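Local atomic coordinates of LYND (Lyngbya aestuarii, PDB entry 4V1T), a protein that probably uses ATP to convert cysteine residues of a precursor peptide into thiazoline rings, as YcaO cyclodehydratases of cyanobactin pathways do. Residues H32-I42 with V71-Y80; A94-A102 with T262-V273. All coordinates share one frame; numbering follows the deposited sequence.

Overall arrangement
From the N terminus, the chain runs through a three-stranded antiparallel sheet into the short helix 37-42. Contact 1 then closes a loop of 28 residues by bringing the end of helix 65-78 back over strand 31-35 and that short helix, all within the winged helix-turn-helix region. Contact 2 opens after this one has shut, so the two follow in series, neither nested nor crossed. It spans 159 residues, among them Cys203 and Cys206 of the zinc site, and ties helix 90-98 to helix 250-275, which lies against the seven-stranded mixed sheet. The contact centres are about 24 Å apart, and both contacts touch the second subunit.

Contact 1 (H32-I42 with V71-Y80); sequences HALTGQLYCQI and VLERLAEKGY
Tyr39 CE1 meets Val71 CG1 at 3.7 Å and Leu75 CD2 at 3.6 Å, the side chains sliding past each other in opposite directions. Val71 divides its methyls: CG1, anti to the backbone N (chi1 168°), goes to Tyr39 and CG2 to Leu38 CB, while Ile42 CD1 comes tip to tip against both Val71 methyls at 3.8 Å. Helix 37-42 runs nearly at right angles to segment 71-78. This is the core of a winged helix-turn-helix domain, here probably serving peptide recognition: strand 31-35 pairs antiparallel with a strand of another protein's chain, and acidic side chains of that chain take a hydrogen bond from Tyr39 OH and a salt bridge from Arg74 NE. Past the Schellman turn at Gly79, Tyr80 drops its ring toward the sheet. Leu34 CD2 sits over one face of the Tyr80 ring, 4.2 Å from Tyr80 CE2. The CE1 edge of Tyr80 points at the face of His32 in a T-shaped pair, planes 81° apart and centroids 5.2 Å apart. Tyr80 OH lies 3.0 Å from His32 CD2. An alanine at His32 would remove the imidazole face and is likely to leave the Tyr80 edge without this aromatic partner.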
# COMPACT_ATOMS: atom_id res chain seq x y z
N HIS B 32 -12.90 -19.75 17.98
CA HIS B 32 -14.33 -19.76 18.30
C HIS B 32 -14.60 -20.20 19.73
O HIS B 32 -13.83 -20.97 20.31
CB HIS B 32 -15.09 -20.69 17.36
CG HIS B 32 -15.11 -20.23 15.94
ND1 HIS B 32 -14.10 -20.52 15.04
CD2 HIS B 32 -16.02 -19.50 15.25
CE1 HIS B 32 -14.38 -19.98 13.87
NE2 HIS B 32 -15.54 -19.36 13.97
N ALA B 33 -15.69 -19.71 20.30
CA ALA B 33 -16.11 -20.08 21.64
C ALA B 33 -17.55 -20.56 21.62
O ALA B 33 -18.43 -19.88 21.11
CB ALA B 33 -15.95 -18.92 22.59
N LEU B 34 -17.77 -21.76 22.15
CA LEU B 34 -19.12 -22.27 22.36
C LEU B 34 -19.48 -22.16 23.84
O LEU B 34 -18.67 -22.45 24.72
CB LEU B 34 -19.24 -23.72 21.92
CG LEU B 34 -18.78 -24.06 20.50
CD1 LEU B 34 -18.55 -25.54 20.38
CD2 LEU B 34 -19.82 -23.60 19.49
N THR B 35 -20.72 -21.73 24.10
CA THR B 35 -21.20 -21.62 25.47
C THR B 35 -22.35 -22.60 25.69
O THR B 35 -23.31 -22.63 24.92
CB THR B 35 -21.68 -20.20 25.79
OG1 THR B 35 -20.63 -19.27 25.48
CG2 THR B 35 -22.04 -20.07 27.29
N GLY B 36 -22.24 -23.41 26.73
CA GLY B 36 -23.29 -24.37 27.06
C GLY B 36 -22.79 -25.56 27.85
O GLY B 36 -21.79 -26.19 27.47
N GLN B 37 -23.47 -25.85 28.95
CA GLN B 37 -23.30 -27.09 29.70
C GLN B 37 -23.18 -28.28 28.77
O GLN B 37 -22.24 -29.07 28.89
CB GLN B 37 -24.51 -27.33 30.60
CG GLN B 37 -24.33 -26.92 32.05
CD GLN B 37 -25.59 -27.11 32.85
OE1 GLN B 37 -26.34 -26.16 33.05
NE2 GLN B 37 -25.84 -28.33 33.30
N LEU B 38 -24.14 -28.41 27.86
CA LEU B 38 -24.20 -29.56 26.95
C LEU B 38 -23.01 -29.62 25.99
O LEU B 38 -22.59 -30.70 25.60
CB LEU B 38 -25.50 -29.52 26.14
CG LEU B 38 -26.75 -29.82 26.96
CD1 LEU B 38 -28.00 -29.47 26.16
CD2 LEU B 38 -26.78 -31.28 27.40
N TYR B 39 -22.49 -28.47 25.60
CA TYR B 39 -21.33 -28.44 24.74
C TYR B 39 -20.13 -29.05 25.46
O TYR B 39 -19.46 -29.92 24.93
CB TYR B 39 -21.01 -27.02 24.26
CG TYR B 39 -21.90 -26.52 23.14
CD1 TYR B 39 -22.29 -27.34 22.10
CD2 TYR B 39 -22.32 -25.20 23.11
CE1 TYR B 39 -23.10 -26.88 21.08
CE2 TYR B 39 -23.13 -24.72 22.09
CZ TYR B 39 -23.51 -25.57 21.08
OH TYR B 39 -24.32 -25.10 20.07
N CYS B 40 -19.87 -28.60 26.68
CA CYS B 40 -18.76 -29.15 27.46
C CYS B 40 -18.90 -30.66 27.56
O CYS B 40 -17.92 -31.41 27.54
CB CYS B 40 -18.73 -28.54 28.85
SG CYS B 40 -18.62 -26.74 28.85
N GLN B 41 -20.14 -31.10 27.67
CA GLN B 41 -20.46 -32.50 27.87
C GLN B 41 -20.26 -33.35 26.62
O GLN B 41 -19.78 -34.49 26.70
CB GLN B 41 -21.91 -32.60 28.33
CG GLN B 41 -22.24 -33.84 29.11
CD GLN B 41 -23.21 -33.56 30.24
OE1 GLN B 41 -24.05 -32.66 30.15
NE2 GLN B 41 -23.08 -34.32 31.32
N ILE B 42 -20.61 -32.79 25.47
CA ILE B 42 -20.67 -33.55 24.22
C ILE B 42 -19.42 -33.40 23.36
O ILE B 42 -19.01 -34.33 22.66
CB ILE B 42 -21.91 -33.13 23.41
CG1 ILE B 42 -23.19 -33.51 24.18
CG2 ILE B 42 -21.93 -33.80 22.03
CD1 ILE B 42 -24.45 -32.82 23.68
N VAL B 71 -28.34 -30.48 19.75
CA VAL B 71 -27.00 -29.91 19.85
C VAL B 71 -26.24 -30.05 18.53
O VAL B 71 -25.63 -29.09 18.06
CB VAL B 71 -26.19 -30.57 20.99
CG1 VAL B 71 -24.72 -30.19 20.92
CG2 VAL B 71 -26.76 -30.16 22.34
N LEU B 72 -26.29 -31.24 17.94
CA LEU B 72 -25.57 -31.49 16.70
C LEU B 72 -26.17 -30.69 15.55
O LEU B 72 -25.43 -30.25 14.67
CB LEU B 72 -25.58 -32.98 16.36
CG LEU B 72 -24.94 -33.89 17.42
CD1 LEU B 72 -24.97 -35.34 16.97
CD2 LEU B 72 -23.53 -33.46 17.78
N GLU B 73 -27.48 -30.49 15.55
CA GLU B 73 -28.11 -29.73 14.48
C GLU B 73 -27.61 -28.33 14.51
O GLU B 73 -27.35 -27.73 13.49
CB GLU B 73 -29.63 -29.70 14.61
CG GLU B 73 -30.24 -31.08 14.66
CD GLU B 73 -31.39 -31.30 13.70
OE1 GLU B 73 -31.61 -30.44 12.82
OE2 GLU B 73 -32.07 -32.34 13.81
N ARG B 74 -27.50 -27.80 15.70
CA ARG B 74 -27.03 -26.46 15.86
C ARG B 74 -25.59 -26.32 15.38
O ARG B 74 -25.26 -25.38 14.69
CB ARG B 74 -27.10 -26.05 17.32
CG ARG B 74 -27.93 -24.84 17.57
CD ARG B 74 -27.94 -24.51 19.04
NE ARG B 74 -27.50 -23.15 19.22
CZ ARG B 74 -28.26 -22.11 19.00
NH1 ARG B 74 -29.50 -22.27 18.61
NH2 ARG B 74 -27.78 -20.90 19.19
N LEU B 75 -24.75 -27.27 15.78
CA LEU B 75 -23.35 -27.25 15.39
C LEU B 75 -23.22 -27.39 13.89
O LEU B 75 -22.44 -26.72 13.26
CB LEU B 75 -22.58 -28.35 16.09
CG LEU B 75 -22.40 -28.15 17.59
CD1 LEU B 75 -21.89 -29.40 18.23
CD2 LEU B 75 -21.46 -27.00 17.87
N ALA B 76 -24.03 -28.27 13.34
CA ALA B 76 -24.02 -28.52 11.90
C ALA B 76 -24.43 -27.26 11.14
O ALA B 76 -23.76 -26.87 10.20
CB ALA B 76 -24.96 -29.67 11.57
N GLU B 77 -25.51 -26.63 11.58
CA GLU B 77 -26.05 -25.47 10.88
C GLU B 77 -25.12 -24.26 10.96
O GLU B 77 -25.12 -23.42 10.06
CB GLU B 77 -27.41 -25.09 11.45
CG GLU B 77 -28.52 -26.06 11.04
CD GLU B 77 -29.85 -25.75 11.72
OE1 GLU B 77 -29.89 -24.83 12.58
OE2 GLU B 77 -30.86 -26.42 11.40
N LYS B 78 -24.34 -24.17 12.03
CA LYS B 78 -23.37 -23.07 12.18
C LYS B 78 -22.02 -23.43 11.56
O LYS B 78 -21.11 -22.60 11.51
CB LYS B 78 -23.20 -22.70 13.66
CG LYS B 78 -24.15 -21.61 14.16
CD LYS B 78 -25.60 -22.07 14.20
CE LYS B 78 -26.56 -20.91 14.44
NZ LYS B 78 -27.99 -21.33 14.34
N GLY B 79 -21.89 -24.66 11.08
CA GLY B 79 -20.72 -25.07 10.31
C GLY B 79 -19.56 -25.59 11.12
O GLY B 79 -18.44 -25.62 10.63
N TYR B 80 -19.81 -26.00 12.36
CA TYR B 80 -18.76 -26.52 13.24
C TYR B 80 -18.65 -28.03 13.14
O TYR B 80 -17.58 -28.59 13.35
CB TYR B 80 -19.05 -26.14 14.69
CG TYR B 80 -18.98 -24.66 14.95
CD1 TYR B 80 -17.77 -23.99 14.94
CD2 TYR B 80 -20.13 -23.92 15.21
CE1 TYR B 80 -17.69 -22.64 15.18
CE2 TYR B 80 -20.06 -22.56 15.45
CZ TYR B 80 -18.83 -21.93 15.45
OH TYR B 80 -18.74 -20.57 15.69

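Contact 2 (A94-A102 with T262-V273); sequences AFWSELGIA and TEIAKWIVKYHV
The indole of Trp96 lies between helix 90-98, which ends in a Schellman motif at Gly100, and helix 250-275; segments 94-98 and 262-273 cross at -55° with their axes 12.2 Å apart. Val269 CG2 makes a CH-pi contact over one face of the six-membered ring of Trp96, 3.9 Å from its centroid and 16° off the normal. Phe95, the neighbour in sequence, puts CD2 over the opposite face, so the indole is sandwiched. Its outer edge runs into the helix itself: Trp96 CH2 lies 3.8 Å from Ala265 CB and 3.7 Å from Lys266 N. The other methyl of Val269, CG1, is anti to the backbone N (chi1 166°) and meets Ile101 CG2 at 4.0 Å, with Ile101 CD1 reaching on to Val273. Leu99 CD1 crosses the aliphatic part of Lys266, 3.9 Å from Lys266 CD. What places Ile101 is the helix end: Ile101 N bonds to Trp96 O while Gly100 N bonds to Ser97 O, turning the chain back toward the long helix. Helix 103-109 adds Ala106 against the indole, and strand 189-196 of the mixed sheet supports helix 250-275 through Val195 on Trp267. At the subunit interface, Lys266 NZ bonds to Ser296 O of the second subunit and forms a salt bridge with Glu263 OE2, 3.0 Å away.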
# COMPACT_ATOMS: atom_id res chain seq x y z
N ALA B 94 -7.74 -31.63 8.26
CA ALA B 94 -7.68 -30.32 8.91
C ALA B 94 -7.40 -29.22 7.89
O ALA B 94 -7.94 -28.13 7.97
CB ALA B 94 -6.63 -30.32 10.00
N PHE B 95 -6.54 -29.51 6.93
CA PHE B 95 -6.21 -28.54 5.90
C PHE B 95 -7.46 -28.15 5.12
O PHE B 95 -7.69 -26.98 4.84
CB PHE B 95 -5.14 -29.09 4.96
CG PHE B 95 -4.63 -28.07 3.99
CD1 PHE B 95 -3.55 -27.25 4.32
CD2 PHE B 95 -5.23 -27.90 2.76
CE1 PHE B 95 -3.10 -26.31 3.43
CE2 PHE B 95 -4.77 -26.94 1.87
CZ PHE B 95 -3.70 -26.15 2.20
N TRP B 96 -8.27 -29.15 4.79
CA TRP B 96 -9.45 -28.93 3.98
C TRP B 96 -10.61 -28.36 4.77
O TRP B 96 -11.38 -27.55 4.26
CB TRP B 96 -9.84 -30.23 3.27
CG TRP B 96 -8.77 -30.66 2.29
CD1 TRP B 96 -8.04 -31.82 2.32
CD2 TRP B 96 -8.27 -29.91 1.18
NE1 TRP B 96 -7.14 -31.83 1.30
CE2 TRP B 96 -7.25 -30.67 0.58
CE3 TRP B 96 -8.59 -28.67 0.64
CZ2 TRP B 96 -6.56 -30.24 -0.55
CZ3 TRP B 96 -7.90 -28.23 -0.48
CH2 TRP B 96 -6.89 -29.02 -1.06
N SER B 97 -10.75 -28.77 6.03
CA SER B 97 -11.82 -28.25 6.87
C SER B 97 -11.56 -26.78 7.17
O SER B 97 -12.49 -26.01 7.34
CB SER B 97 -11.97 -29.04 8.17
OG SER B 97 -10.77 -29.09 8.92
N GLU B 98 -10.28 -26.41 7.24
CA GLU B 98 -9.91 -25.02 7.49
C GLU B 98 -10.27 -24.13 6.31
O GLU B 98 -10.51 -22.94 6.47
CB GLU B 98 -8.42 -24.92 7.79
CG GLU B 98 -8.04 -23.65 8.51
CD GLU B 98 -6.56 -23.59 8.82
OE1 GLU B 98 -5.79 -23.33 7.88
OE2 GLU B 98 -6.18 -23.82 9.98
N LEU B 99 -10.32 -24.72 5.12
CA LEU B 99 -10.76 -24.00 3.93
C LEU B 99 -12.28 -24.05 3.79
O LEU B 99 -12.83 -23.57 2.80
CB LEU B 99 -10.09 -24.60 2.69
CG LEU B 99 -8.60 -24.27 2.55
CD1 LEU B 99 -7.96 -25.14 1.48
CD2 LEU B 99 -8.42 -22.79 2.23
N GLY B 100 -12.94 -24.63 4.77
CA GLY B 100 -14.40 -24.71 4.79
C GLY B 100 -14.95 -25.87 3.98
O GLY B 100 -16.10 -25.84 3.58
N ILE B 101 -14.12 -26.88 3.73
CA ILE B 101 -14.52 -28.05 2.94
C ILE B 101 -14.69 -29.28 3.82
O ILE B 101 -13.81 -29.61 4.62
CB ILE B 101 -13.47 -28.39 1.87
CG1 ILE B 101 -13.15 -27.16 1.00
CG2 ILE B 101 -13.98 -29.54 1.01
CD1 ILE B 101 -14.33 -26.61 0.22
N ALA B 102 -15.85 -29.92 3.73
CA ALA B 102 -16.10 -31.16 4.48
C ALA B 102 -15.11 -32.22 4.04
O ALA B 102 -14.96 -32.46 2.84
CB ALA B 102 -17.53 -31.64 4.27
N THR B 262 0.16 -28.11 -4.06
CA THR B 262 -0.84 -27.58 -3.14
C THR B 262 -1.92 -26.80 -3.89
O THR B 262 -3.11 -26.97 -3.63
CB THR B 262 -0.18 -26.65 -2.10
OG1 THR B 262 0.77 -27.40 -1.35
CG2 THR B 262 -1.21 -26.06 -1.16
N GLU B 263 -1.51 -25.94 -4.82
CA GLU B 263 -2.46 -25.11 -5.55
C GLU B 263 -3.26 -25.94 -6.56
O GLU B 263 -4.41 -25.60 -6.89
CB GLU B 263 -1.74 -23.97 -6.25
CG GLU B 263 -1.12 -22.95 -5.30
CD GLU B 263 -2.15 -22.27 -4.41
OE1 GLU B 263 -3.28 -22.00 -4.87
OE2 GLU B 263 -1.82 -21.99 -3.24
N ILE B 264 -2.66 -27.02 -7.04
CA ILE B 264 -3.36 -27.94 -7.90
C ILE B 264 -4.48 -28.61 -7.10
O ILE B 264 -5.61 -28.70 -7.55
CB ILE B 264 -2.41 -29.00 -8.49
CG1 ILE B 264 -1.57 -28.37 -9.60
CG2 ILE B 264 -3.20 -30.18 -9.08
CD1 ILE B 264 -0.32 -29.16 -9.96
N ALA B 265 -4.14 -29.08 -5.90
CA ALA B 265 -5.10 -29.72 -5.01
C ALA B 265 -6.23 -28.76 -4.65
O ALA B 265 -7.40 -29.13 -4.68
CB ALA B 265 -4.41 -30.21 -3.75
N LYS B 266 -5.88 -27.53 -4.32
CA LYS B 266 -6.86 -26.54 -3.95
C LYS B 266 -7.78 -26.23 -5.11
O LYS B 266 -8.97 -25.98 -4.90
CB LYS B 266 -6.18 -25.26 -3.46
CG LYS B 266 -5.64 -25.36 -2.04
CD LYS B 266 -5.51 -24.00 -1.39
CE LYS B 266 -4.25 -23.29 -1.83
NZ LYS B 266 -4.39 -21.82 -1.78
N TRP B 267 -7.25 -26.24 -6.32
CA TRP B 267 -8.09 -26.00 -7.49
C TRP B 267 -9.10 -27.13 -7.74
O TRP B 267 -10.28 -26.87 -7.96
CB TRP B 267 -7.26 -25.80 -8.77
CG TRP B 267 -8.15 -25.75 -9.95
CD1 TRP B 267 -8.34 -26.74 -10.87
CD2 TRP B 267 -9.03 -24.68 -10.32
NE1 TRP B 267 -9.27 -26.35 -11.80
CE2 TRP B 267 -9.71 -25.09 -11.48
CE3 TRP B 267 -9.30 -23.42 -9.78
CZ2 TRP B 267 -10.64 -24.28 -12.12
CZ3 TRP B 267 -10.24 -22.62 -10.41
CH2 TRP B 267 -10.89 -23.05 -11.57
N ILE B 268 -8.62 -28.37 -7.72
CA ILE B 268 -9.49 -29.51 -8.03
C ILE B 268 -10.58 -29.66 -6.98
O ILE B 268 -11.71 -30.04 -7.31
CB ILE B 268 -8.71 -30.84 -8.17
CG1 ILE B 268 -7.92 -31.15 -6.90
CG2 ILE B 268 -7.77 -30.77 -9.37
CD1 ILE B 268 -7.25 -32.51 -6.90
N VAL B 269 -10.25 -29.35 -5.72
CA VAL B 269 -11.24 -29.44 -4.64
C VAL B 269 -12.30 -28.38 -4.85
O VAL B 269 -13.51 -28.65 -4.81
CB VAL B 269 -10.59 -29.29 -3.27
CG1 VAL B 269 -11.64 -29.05 -2.18
CG2 VAL B 269 -9.76 -30.52 -2.95
N LYS B 270 -11.84 -27.16 -5.08
CA LYS B 270 -12.72 -26.05 -5.41
C LYS B 270 -13.62 -26.38 -6.60
O LYS B 270 -14.83 -26.11 -6.60
CB LYS B 270 -11.89 -24.80 -5.67
CG LYS B 270 -12.67 -23.59 -6.17
CD LYS B 270 -12.04 -22.31 -5.65
CE LYS B 270 -12.61 -21.08 -6.30
NZ LYS B 270 -11.81 -19.88 -5.93
N TYR B 271 -13.02 -26.97 -7.62
CA TYR B 271 -13.73 -27.30 -8.85
C TYR B 271 -14.81 -28.35 -8.60
O TYR B 271 -15.90 -28.27 -9.15
CB TYR B 271 -12.76 -27.80 -9.90
CG TYR B 271 -13.42 -28.42 -11.10
CD1 TYR B 271 -14.15 -27.63 -11.99
CD2 TYR B 271 -13.33 -29.78 -11.35
CE1 TYR B 271 -14.75 -28.19 -13.11
CE2 TYR B 271 -13.93 -30.34 -12.46
CZ TYR B 271 -14.63 -29.54 -13.34
OH TYR B 271 -15.23 -30.09 -14.44
N HIS B 272 -14.48 -29.34 -7.77
CA HIS B 272 -15.40 -30.41 -7.44
C HIS B 272 -16.64 -29.85 -6.74
O HIS B 272 -17.75 -30.22 -7.07
CB HIS B 272 -14.72 -31.44 -6.55
CG HIS B 272 -15.63 -32.54 -6.09
ND1 HIS B 272 -16.02 -33.57 -6.91
CD2 HIS B 272 -16.21 -32.76 -4.89
CE1 HIS B 272 -16.82 -34.38 -6.24
NE2 HIS B 272 -16.95 -33.92 -5.01
N VAL B 273 -16.44 -28.94 -5.79
CA VAL B 273 -17.53 -28.42 -4.97
C VAL B 273 -18.38 -27.42 -5.74
O VAL B 273 -19.48 -27.11 -5.33
CB VAL B 273 -16.98 -27.77 -3.67
CG1 VAL B 273 -18.11 -27.24 -2.78
CG2 VAL B 273 -16.19 -28.78 -2.88